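Lipoprotein, putative (Bacillus anthracis, PDB 4NOH) is of unknown function, a putative lipoprotein of an uncharacterised family that may bind lipid. Local coordinates at residues 32-36 / 127-131; 60-64 / 106-111; 75-80 / 121-126; 83-87 / 118-122. One frame throughout, in Å; residues are numbered along the deposited sequence.

Contact 1 of 4, residues 32-36 / 127-131; sequences FEAKL and YAKIS
Lys35 lays its aliphatic chain across one face of the Tyr127 ring. Its CE stands 3.5 Å above the ring plane, displaced toward the rim, and makes a CH-pi contact. NZ follows at 4.1 Å from the centroid of the Tyr127 ring, 19° off the ring normal, which is cation-pi geometry. The chain can lie there because it runs straight from CG to NZ, all its later torsions near 180°. Its amino group thus arrives where two backbone carbonyls converge: Lys35 NZ donates to Tyr127 O and to Ile130 O, each at 2.8 Å. Ile130 O is met in its carbonyl plane, on a lone pair. Tyr127 O is met 30° out of its plane, and Ile130 N, which donates to the same oxygen, comes from the opposite face. Long, flexible and charged, lysine suits this place, its methylenes covering an aromatic ring while its ammonium gathers carbonyls at a chain turn. CG2 of Ile130 adds an apolar contact to CD of Lys35.

At the phenol end, Tyr127 OH donates to Glu33 OE2 over 2.8 Å, and the carboxylate oxygen accepts with its anti lone pair, the one turned away from OE1. The carboxylate is only 21° from coplanar with the ring, and its OE2 lies in plane at the ring edge. Glu33 and Lys35, two residues apart, both direct CB toward the 127-131 segment, as alternate residues of a strand do. Lys35 of strand 26-39 thus ties the carbonyls of Tyr127 and Ile130, on helix 124-128 and the loop that follows, to the sheet, an instance of helix-on-sheet packing in a mixed alpha/beta fold.

Contact 2 of 4, residues 60-64 / 106-111; sequences MLKKV and NVVIGD
Lys62 leaves strand 61-64 with CG beside its own backbone N (chi1 -53°) and then runs out straight, along the neighbouring strand of a small antiparallel sheet. CB, CG and CD pass Gly110 O in turn, CD nearest at 3.3 Å. CE closes on Asp111 OD1, and NZ completes a 2.7 Å salt bridge to Asp111 OD1, met on the syn side and 16° out of the carboxylate plane. The ammonium also donates to Glu167 O, while Asp111 OD2 accepts from Glu167 N, so the ion pair is tied to the C-terminal end of the chain. Lysine fits because its methylenes run past Gly110 O and still bring the ammonium to the Asp111 carboxylate.

The backbones are zipped by Lys62 and Val108, a hydrogen-bonded pair, each N donating to the other's O. Gly110 N donates to Met60 O where the strand ends; the positive phi of Gly110 (73°) is one that glycine tolerates readily. On the other face Leu61 and Ile109 meet obliquely; both are buried and both touch Met55 of helix 49-57, so apolar side chains suit them. Val108 CG1 touches Val64 CG2 on the Lys62 face. At the far end Val64 N donates to Asn106 O, and the Asn106 amide, whose OD1 is held by Arg113, lies against the valine, with Asn106 ND2 3.6 Å from Val64 CB.

Contact 3 of 4, residues 75-80 / 121-126; sequences LPAISD and VVSDAE
Ser123 OG and Asp80 OD2 make the direct polar link, 2.7 Å apart with the serine as donor. The hydroxyl comes from well above the carboxylate plane, 61° out of it. Ser123 OG sits between its backbone N and carbonyl carbon (chi1 71°), a position from which it can also accept from Glu126 N at 3.1 Å. One small hydroxyl therefore donates a hydrogen bond to the loop and accepts one from the first turn of the helix, a double role that serine fills well. Beside it, Ile78 rests CG2 over the backbone of Val122 and Ser123, 3.5 Å from Ser123 N. Its other branch turns to Val121, where CD1 of Ile78 packs 3.8 Å from CG1 of Val121; the two side chains cross at about a right angle.

Ser123 is the N-cap of helix 124-128, at the point where strand 118-122 gives way to it, and the irregular loop 75-80 runs alongside the junction. Leu75 extends the apolar contact to Val121 with its CD2, and it also lies against Ala52 of helix 49-57.

Two waters fill in the next layer. One donates to Ser79 O and accepts from Ser123 N, satisfying an amide at the helix start. The other donates to both Asp80 OD2 and Glu126 OE2, whose like charges stand 4.5 Å apart; the shared water, and the salt bridge from Glu126 to Lys129, would be expected to ease their repulsion. Asp80 also suits a place near a helix N-terminus, where the dipole should favour its negative charge. Farther out, Ser79 OG is bonded to Glu81.

Contact 4 of 4, residues 83-87 / 118-122; sequences GIVFA and MYAVV
Tyr119 O receives the shortest bond of this strand pair, from Phe86 N at 2.7 Å, nearly straight at 175°. The two residues form a hydrogen-bonded pair in an antiparallel ladder inside the large mixed sheet, with Tyr119 N returning a 3.0 Å bond to Phe86 O. Ile84 and Val121 make the next such pair, and between them Val85 faces Ala120 as a non-hydrogen-bonded pair whose CA atoms stand 4.3 Å apart. The small Ala120 suits a place beside branched Val85, whose CG2 lies over Tyr119 O.

Side chains divide between the two faces. Ile84 and Val121 point the same way, side by side, and Ile84 sends CG1 into the space between its backbone N and carbonyl carbon (chi1 64°), bringing it 3.8 Å from Val121 CB. Phe86 and Tyr119 stand on that face too; strand 107-109 lies against both, Val107 touching the phenylalanine, so bulky aromatics suit a surface that another sheet covers. Val85 and Ala120 occupy the other face, where Met101 of strand 99-103 touches Val85. At the end of the pair, selenomethionine Met118 rests its CG 3.7 Å from Ala87 CB.

How the contacts relate
Contacts 3 and 4 share Val121 and Val122, and their centres lie 9 Å apart: the loop 75-80 packs against the face on which Ile84 stands, Ile78 CD1 coming 3.5 Å from Ile84 CD1. Contact 1 continues the same chain path, because helix 124-128 follows strand 118-122; Val122 CG2 touches Tyr127 N at 3.7 Å. Contact 2 belongs to the separate three-stranded sheet, yet it packs on contact 4, with Val107 CB 3.5 Å from Phe86 CD1, their centres 12 Å apart. Contacts 1 and 2 lie on opposite sides of the chain's centre, 19 Å between centres, without touching. Strand 118-122 is used directly by contacts 3 and 4, and contacts 1 and 2 each touch it from outside.

Contact 1 of 4, residues 32-36 / 127-131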
# COMPACT_ATOMS: atom_id res chain seq x y z
N PHE A 32 3.75 -5.08 -5.16
CA PHE A 32 2.69 -5.72 -4.38
C PHE A 32 1.38 -5.50 -5.12
O PHE A 32 1.10 -4.39 -5.56
CB PHE A 32 2.58 -5.10 -2.97
CG PHE A 32 3.87 -5.04 -2.20
CD1 PHE A 32 4.40 -6.17 -1.59
CD2 PHE A 32 4.56 -3.84 -2.09
CE1 PHE A 32 5.59 -6.10 -0.90
CE2 PHE A 32 5.76 -3.78 -1.40
CZ PHE A 32 6.27 -4.91 -0.80
N GLU A 33 0.58 -6.53 -5.26
CA GLU A 33 -0.71 -6.40 -5.89
C GLU A 33 -1.80 -6.14 -4.85
O GLU A 33 -1.78 -6.68 -3.72
CB GLU A 33 -1.07 -7.69 -6.64
CG GLU A 33 -2.37 -7.62 -7.39
CD GLU A 33 -2.78 -8.97 -7.93
OE1 GLU A 33 -2.21 -9.37 -8.97
OE2 GLU A 33 -3.70 -9.62 -7.35
N ALA A 34 -2.76 -5.31 -5.21
CA ALA A 34 -3.91 -5.06 -4.36
C ALA A 34 -5.11 -4.76 -5.25
O ALA A 34 -4.97 -4.63 -6.48
CB ALA A 34 -3.64 -3.90 -3.41
N LYS A 35 -6.28 -4.70 -4.65
CA LYS A 35 -7.50 -4.34 -5.36
C LYS A 35 -8.07 -3.07 -4.73
O LYS A 35 -8.12 -2.95 -3.50
CB LYS A 35 -8.50 -5.49 -5.28
CG LYS A 35 -8.08 -6.70 -6.09
CD LYS A 35 -8.92 -7.95 -5.89
CE LYS A 35 -8.39 -9.08 -6.77
NZ LYS A 35 -9.18 -10.34 -6.62
N LEU A 36 -8.37 -2.09 -5.57
CA LEU A 36 -8.87 -0.79 -5.10
C LEU A 36 -10.37 -0.74 -5.29
O LEU A 36 -10.88 -0.89 -6.41
CB LEU A 36 -8.21 0.37 -5.86
CG LEU A 36 -8.60 1.80 -5.47
CD1 LEU A 36 -8.09 2.11 -4.08
CD2 LEU A 36 -8.01 2.75 -6.51
N TYR A 127 -9.58 -13.12 -0.99
CA TYR A 127 -9.13 -12.12 -1.96
C TYR A 127 -9.42 -12.56 -3.39
O TYR A 127 -9.79 -11.74 -4.24
CB TYR A 127 -7.64 -11.88 -1.78
CG TYR A 127 -6.98 -10.92 -2.76
CD1 TYR A 127 -6.92 -9.57 -2.50
CD2 TYR A 127 -6.35 -11.38 -3.89
CE1 TYR A 127 -6.29 -8.68 -3.37
CE2 TYR A 127 -5.72 -10.51 -4.77
CZ TYR A 127 -5.68 -9.16 -4.48
OH TYR A 127 -5.05 -8.29 -5.35
N ALA A 128 -9.32 -13.86 -3.63
CA ALA A 128 -9.51 -14.42 -4.95
C ALA A 128 -10.91 -14.16 -5.47
O ALA A 128 -11.13 -14.14 -6.67
CB ALA A 128 -9.22 -15.92 -4.94
N LYS A 129 -11.85 -13.99 -4.56
CA LYS A 129 -13.25 -13.80 -4.90
C LYS A 129 -13.65 -12.34 -5.11
O LYS A 129 -14.78 -12.07 -5.53
CB LYS A 129 -14.12 -14.40 -3.79
CG LYS A 129 -13.83 -15.88 -3.57
CD LYS A 129 -14.76 -16.56 -2.55
CE LYS A 129 -14.72 -15.90 -1.18
NZ LYS A 129 -15.56 -16.58 -0.16
N ILE A 130 -12.74 -11.41 -4.81
CA ILE A 130 -13.05 -9.98 -4.92
C ILE A 130 -12.90 -9.54 -6.38
O ILE A 130 -11.87 -9.78 -7.01
CB ILE A 130 -12.17 -9.17 -3.95
CG1 ILE A 130 -12.50 -9.59 -2.52
CG2 ILE A 130 -12.40 -7.68 -4.11
CD1 ILE A 130 -11.67 -8.89 -1.49
N SER A 131 -13.94 -8.93 -6.95
CA SER A 131 -13.91 -8.58 -8.37
C SER A 131 -13.27 -7.24 -8.76
O SER A 131 -13.04 -7.03 -9.97
CB SER A 131 -15.34 -8.64 -8.92
OG SER A 131 -16.12 -7.69 -8.26

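Contact 2 of 4, residues 60-64 / 106-111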
# COMPACT_ATOMS: atom_id res chain seq x y z
N MSE A 60 6.86 -1.68 5.28
CA MSE A 60 6.05 -0.71 4.54
C MSE A 60 4.68 -0.44 5.07
O MSE A 60 4.02 0.48 4.60
CB MSE A 60 6.00 -1.11 3.05
CG MSE A 60 7.22 -0.58 2.28
SE MSE A 60 7.40 1.42 2.35
CE MSE A 60 9.09 1.44 3.32
N LEU A 61 4.23 -1.26 6.01
CA LEU A 61 2.99 -1.00 6.73
C LEU A 61 3.40 -0.33 8.02
O LEU A 61 4.07 -0.92 8.85
CB LEU A 61 2.16 -2.26 6.95
CG LEU A 61 1.41 -2.79 5.72
CD1 LEU A 61 0.87 -4.17 6.02
CD2 LEU A 61 0.24 -1.88 5.36
N LYS A 62 2.95 0.90 8.21
CA LYS A 62 3.42 1.69 9.34
C LYS A 62 2.30 2.27 10.18
O LYS A 62 1.36 2.86 9.64
CB LYS A 62 4.30 2.85 8.82
CG LYS A 62 5.45 2.42 7.90
CD LYS A 62 6.48 3.51 7.69
CE LYS A 62 7.63 3.06 6.80
NZ LYS A 62 8.72 4.07 6.69
N LYS A 63 2.41 2.12 11.49
CA LYS A 63 1.43 2.67 12.40
C LYS A 63 1.69 4.16 12.53
O LYS A 63 2.85 4.59 12.63
CB LYS A 63 1.54 2.03 13.79
CG LYS A 63 0.49 2.54 14.77
CD LYS A 63 0.76 2.12 16.22
CE LYS A 63 1.28 0.70 16.36
NZ LYS A 63 2.76 0.62 16.18
N VAL A 64 0.63 4.94 12.52
CA VAL A 64 0.75 6.38 12.70
C VAL A 64 0.94 6.64 14.20
O VAL A 64 0.16 6.17 15.01
CB VAL A 64 -0.51 7.08 12.17
CG1 VAL A 64 -0.46 8.56 12.48
CG2 VAL A 64 -0.66 6.84 10.68
N ASN A 106 -4.75 2.52 13.09
CA ASN A 106 -4.36 3.50 12.10
C ASN A 106 -2.98 3.18 11.56
O ASN A 106 -1.95 3.70 12.05
CB ASN A 106 -4.41 4.91 12.68
CG ASN A 106 -4.23 5.97 11.63
OD1 ASN A 106 -4.24 5.67 10.43
ND2 ASN A 106 -4.10 7.22 12.06
N VAL A 107 -2.97 2.34 10.54
CA VAL A 107 -1.75 1.90 9.86
C VAL A 107 -1.89 2.31 8.39
O VAL A 107 -2.96 2.24 7.82
CB VAL A 107 -1.59 0.38 9.97
CG1 VAL A 107 -0.41 -0.12 9.13
CG2 VAL A 107 -1.45 -0.05 11.41
N VAL A 108 -0.79 2.81 7.83
CA VAL A 108 -0.77 3.26 6.45
C VAL A 108 0.35 2.56 5.69
O VAL A 108 1.20 1.90 6.26
CB VAL A 108 -0.55 4.81 6.37
CG1 VAL A 108 -1.72 5.57 7.03
CG2 VAL A 108 0.77 5.23 6.99
N ILE A 109 0.32 2.66 4.37
CA ILE A 109 1.43 2.20 3.54
C ILE A 109 2.41 3.38 3.40
O ILE A 109 2.01 4.51 3.06
CB ILE A 109 0.99 1.74 2.15
CG1 ILE A 109 0.19 0.42 2.30
CG2 ILE A 109 2.20 1.53 1.24
CD1 ILE A 109 -0.53 -0.00 1.04
N GLY A 110 3.68 3.14 3.68
CA GLY A 110 4.64 4.23 3.60
C GLY A 110 4.49 5.20 4.75
O GLY A 110 4.09 4.83 5.87
N ASP A 111 4.78 6.47 4.49
CA ASP A 111 4.87 7.45 5.57
C ASP A 111 3.69 8.40 5.72
O ASP A 111 3.66 9.24 6.65
CB ASP A 111 6.18 8.23 5.44
CG ASP A 111 7.43 7.33 5.57
OD1 ASP A 111 7.33 6.11 5.70
OD2 ASP A 111 8.56 7.87 5.54

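Contact 3 of 4, residues 75-80 / 121-126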
# COMPACT_ATOMS: atom_id res chain seq x y z
N LEU A 75 2.01 -8.88 11.14
CA LEU A 75 0.70 -8.62 10.61
C LEU A 75 -0.28 -9.25 11.57
O LEU A 75 -0.06 -10.40 11.99
CB LEU A 75 0.55 -9.30 9.26
CG LEU A 75 -0.74 -9.00 8.53
CD1 LEU A 75 -0.77 -7.56 8.05
CD2 LEU A 75 -0.85 -9.96 7.36
N PRO A 76 -1.34 -8.54 11.94
CA PRO A 76 -2.33 -9.19 12.80
C PRO A 76 -2.90 -10.45 12.16
O PRO A 76 -2.92 -10.57 10.93
CB PRO A 76 -3.44 -8.15 12.91
CG PRO A 76 -2.75 -6.86 12.71
CD PRO A 76 -1.70 -7.13 11.68
N ALA A 77 -3.40 -11.35 12.98
CA ALA A 77 -4.01 -12.57 12.50
C ALA A 77 -5.11 -12.28 11.48
O ALA A 77 -5.94 -11.36 11.67
CB ALA A 77 -4.59 -13.37 13.66
N ILE A 78 -5.08 -13.05 10.39
CA ILE A 78 -6.04 -12.99 9.32
C ILE A 78 -6.60 -14.37 9.13
O ILE A 78 -5.85 -15.34 9.12
CB ILE A 78 -5.37 -12.64 7.96
CG1 ILE A 78 -4.42 -11.45 8.05
CG2 ILE A 78 -6.44 -12.47 6.87
CD1 ILE A 78 -5.11 -10.16 8.34
N SER A 79 -7.91 -14.47 8.97
CA SER A 79 -8.52 -15.75 8.69
C SER A 79 -9.74 -15.47 7.83
O SER A 79 -10.20 -14.35 7.73
CB SER A 79 -8.87 -16.48 9.98
OG SER A 79 -9.14 -17.84 9.74
N ASP A 80 -10.23 -16.50 7.17
CA ASP A 80 -11.38 -16.33 6.30
C ASP A 80 -12.57 -15.76 7.00
O ASP A 80 -13.29 -14.99 6.41
CB ASP A 80 -11.74 -17.66 5.68
CG ASP A 80 -10.54 -18.27 5.03
OD1 ASP A 80 -9.71 -18.88 5.76
OD2 ASP A 80 -10.36 -18.03 3.83
N VAL A 121 -6.98 -6.28 4.76
CA VAL A 121 -6.24 -7.49 4.48
C VAL A 121 -7.18 -8.64 4.72
O VAL A 121 -7.74 -8.76 5.81
CB VAL A 121 -4.96 -7.61 5.31
CG1 VAL A 121 -4.16 -8.84 4.89
CG2 VAL A 121 -4.10 -6.34 5.19
N VAL A 122 -7.29 -9.50 3.72
CA VAL A 122 -8.15 -10.68 3.80
C VAL A 122 -7.36 -11.95 3.43
O VAL A 122 -6.26 -11.88 2.95
CB VAL A 122 -9.38 -10.56 2.87
CG1 VAL A 122 -10.26 -9.37 3.28
CG2 VAL A 122 -8.97 -10.43 1.41
N SER A 123 -7.92 -13.11 3.73
CA SER A 123 -7.21 -14.33 3.40
C SER A 123 -7.00 -14.43 1.88
O SER A 123 -7.70 -13.80 1.11
CB SER A 123 -7.98 -15.56 3.90
OG SER A 123 -9.14 -15.78 3.13
N ASP A 124 -6.02 -15.20 1.48
CA ASP A 124 -5.75 -15.39 0.08
C ASP A 124 -7.00 -15.93 -0.64
O ASP A 124 -7.31 -15.54 -1.75
CB ASP A 124 -4.55 -16.33 -0.14
CG ASP A 124 -3.21 -15.75 0.29
OD1 ASP A 124 -3.15 -14.63 0.87
OD2 ASP A 124 -2.18 -16.42 -0.00
N ALA A 125 -7.73 -16.85 0.00
CA ALA A 125 -8.92 -17.41 -0.63
C ALA A 125 -10.03 -16.36 -0.77
O ALA A 125 -10.75 -16.35 -1.76
CB ALA A 125 -9.42 -18.62 0.15
N GLU A 126 -10.17 -15.51 0.24
CA GLU A 126 -11.18 -14.46 0.22
C GLU A 126 -10.86 -13.43 -0.86
O GLU A 126 -11.77 -12.92 -1.57
CB GLU A 126 -11.34 -13.82 1.61
CG GLU A 126 -12.05 -14.72 2.62
CD GLU A 126 -13.52 -14.89 2.33
OE1 GLU A 126 -14.26 -13.87 2.36
OE2 GLU A 126 -13.97 -16.04 2.10
O HOH W 1 -10.26 -12.76 5.31
O HOH W 2 -12.47 -18.48 2.10

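Contact 4 of 4, residues 83-87 / 118-122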
# COMPACT_ATOMS: atom_id res chain seq x y z
N GLY A 83 -11.23 -11.00 8.35
CA GLY A 83 -10.32 -10.08 7.68
C GLY A 83 -10.17 -8.83 8.54
O GLY A 83 -10.91 -8.67 9.51
N ILE A 84 -9.25 -7.95 8.17
CA ILE A 84 -8.98 -6.77 8.98
C ILE A 84 -8.97 -5.52 8.17
O ILE A 84 -8.77 -5.56 6.95
CB ILE A 84 -7.60 -6.86 9.70
CG1 ILE A 84 -6.41 -6.90 8.72
CG2 ILE A 84 -7.58 -8.08 10.62
CD1 ILE A 84 -5.04 -6.86 9.38
N VAL A 85 -9.19 -4.41 8.86
CA VAL A 85 -9.13 -3.11 8.20
C VAL A 85 -8.35 -2.13 9.03
O VAL A 85 -8.44 -2.13 10.26
CB VAL A 85 -10.55 -2.56 7.85
CG1 VAL A 85 -11.44 -2.40 9.10
CG2 VAL A 85 -10.44 -1.25 7.05
N PHE A 86 -7.54 -1.33 8.34
CA PHE A 86 -6.79 -0.24 8.92
C PHE A 86 -7.40 1.07 8.43
O PHE A 86 -7.62 1.23 7.24
CB PHE A 86 -5.35 -0.27 8.46
CG PHE A 86 -4.58 -1.51 8.89
CD1 PHE A 86 -4.35 -1.76 10.24
CD2 PHE A 86 -4.01 -2.35 7.94
CE1 PHE A 86 -3.59 -2.84 10.63
CE2 PHE A 86 -3.25 -3.45 8.35
CZ PHE A 86 -3.07 -3.69 9.68
N ALA A 87 -7.66 2.00 9.34
CA ALA A 87 -8.21 3.31 8.97
C ALA A 87 -7.85 4.35 10.03
O ALA A 87 -7.43 4.01 11.13
CB ALA A 87 -9.70 3.22 8.82
N MSE A 118 -8.71 3.71 3.44
CA MSE A 118 -8.55 2.55 4.34
C MSE A 118 -7.78 1.48 3.62
O MSE A 118 -7.63 1.49 2.38
CB MSE A 118 -9.91 1.97 4.73
CG MSE A 118 -10.78 3.08 5.28
SE MSE A 118 -12.44 2.33 5.98
CE MSE A 118 -13.30 1.93 4.26
N TYR A 119 -7.29 0.51 4.38
CA TYR A 119 -6.51 -0.61 3.86
C TYR A 119 -7.11 -1.86 4.48
O TYR A 119 -7.36 -1.90 5.66
CB TYR A 119 -5.06 -0.50 4.27
CG TYR A 119 -4.40 0.84 4.00
CD1 TYR A 119 -4.60 1.89 4.86
CD2 TYR A 119 -3.59 1.05 2.88
CE1 TYR A 119 -4.01 3.10 4.65
CE2 TYR A 119 -2.99 2.29 2.67
CZ TYR A 119 -3.22 3.30 3.56
OH TYR A 119 -2.64 4.52 3.40
N ALA A 120 -7.34 -2.88 3.69
CA ALA A 120 -7.92 -4.12 4.23
C ALA A 120 -7.05 -5.29 3.87
O ALA A 120 -6.44 -5.31 2.80
CB ALA A 120 -9.33 -4.34 3.72
N VAL A 121 -6.98 -6.28 4.76
CA VAL A 121 -6.24 -7.49 4.48
C VAL A 121 -7.18 -8.64 4.72
O VAL A 121 -7.74 -8.76 5.81
CB VAL A 121 -4.96 -7.61 5.31
CG1 VAL A 121 -4.16 -8.84 4.89
CG2 VAL A 121 -4.10 -6.34 5.19
N VAL A 122 -7.29 -9.50 3.72
CA VAL A 122 -8.15 -10.68 3.80
C VAL A 122 -7.36 -11.95 3.43
O VAL A 122 -6.26 -11.88 2.95
CB VAL A 122 -9.38 -10.56 2.87
CG1 VAL A 122 -10.26 -9.37 3.28
CG2 VAL A 122 -8.97 -10.43 1.41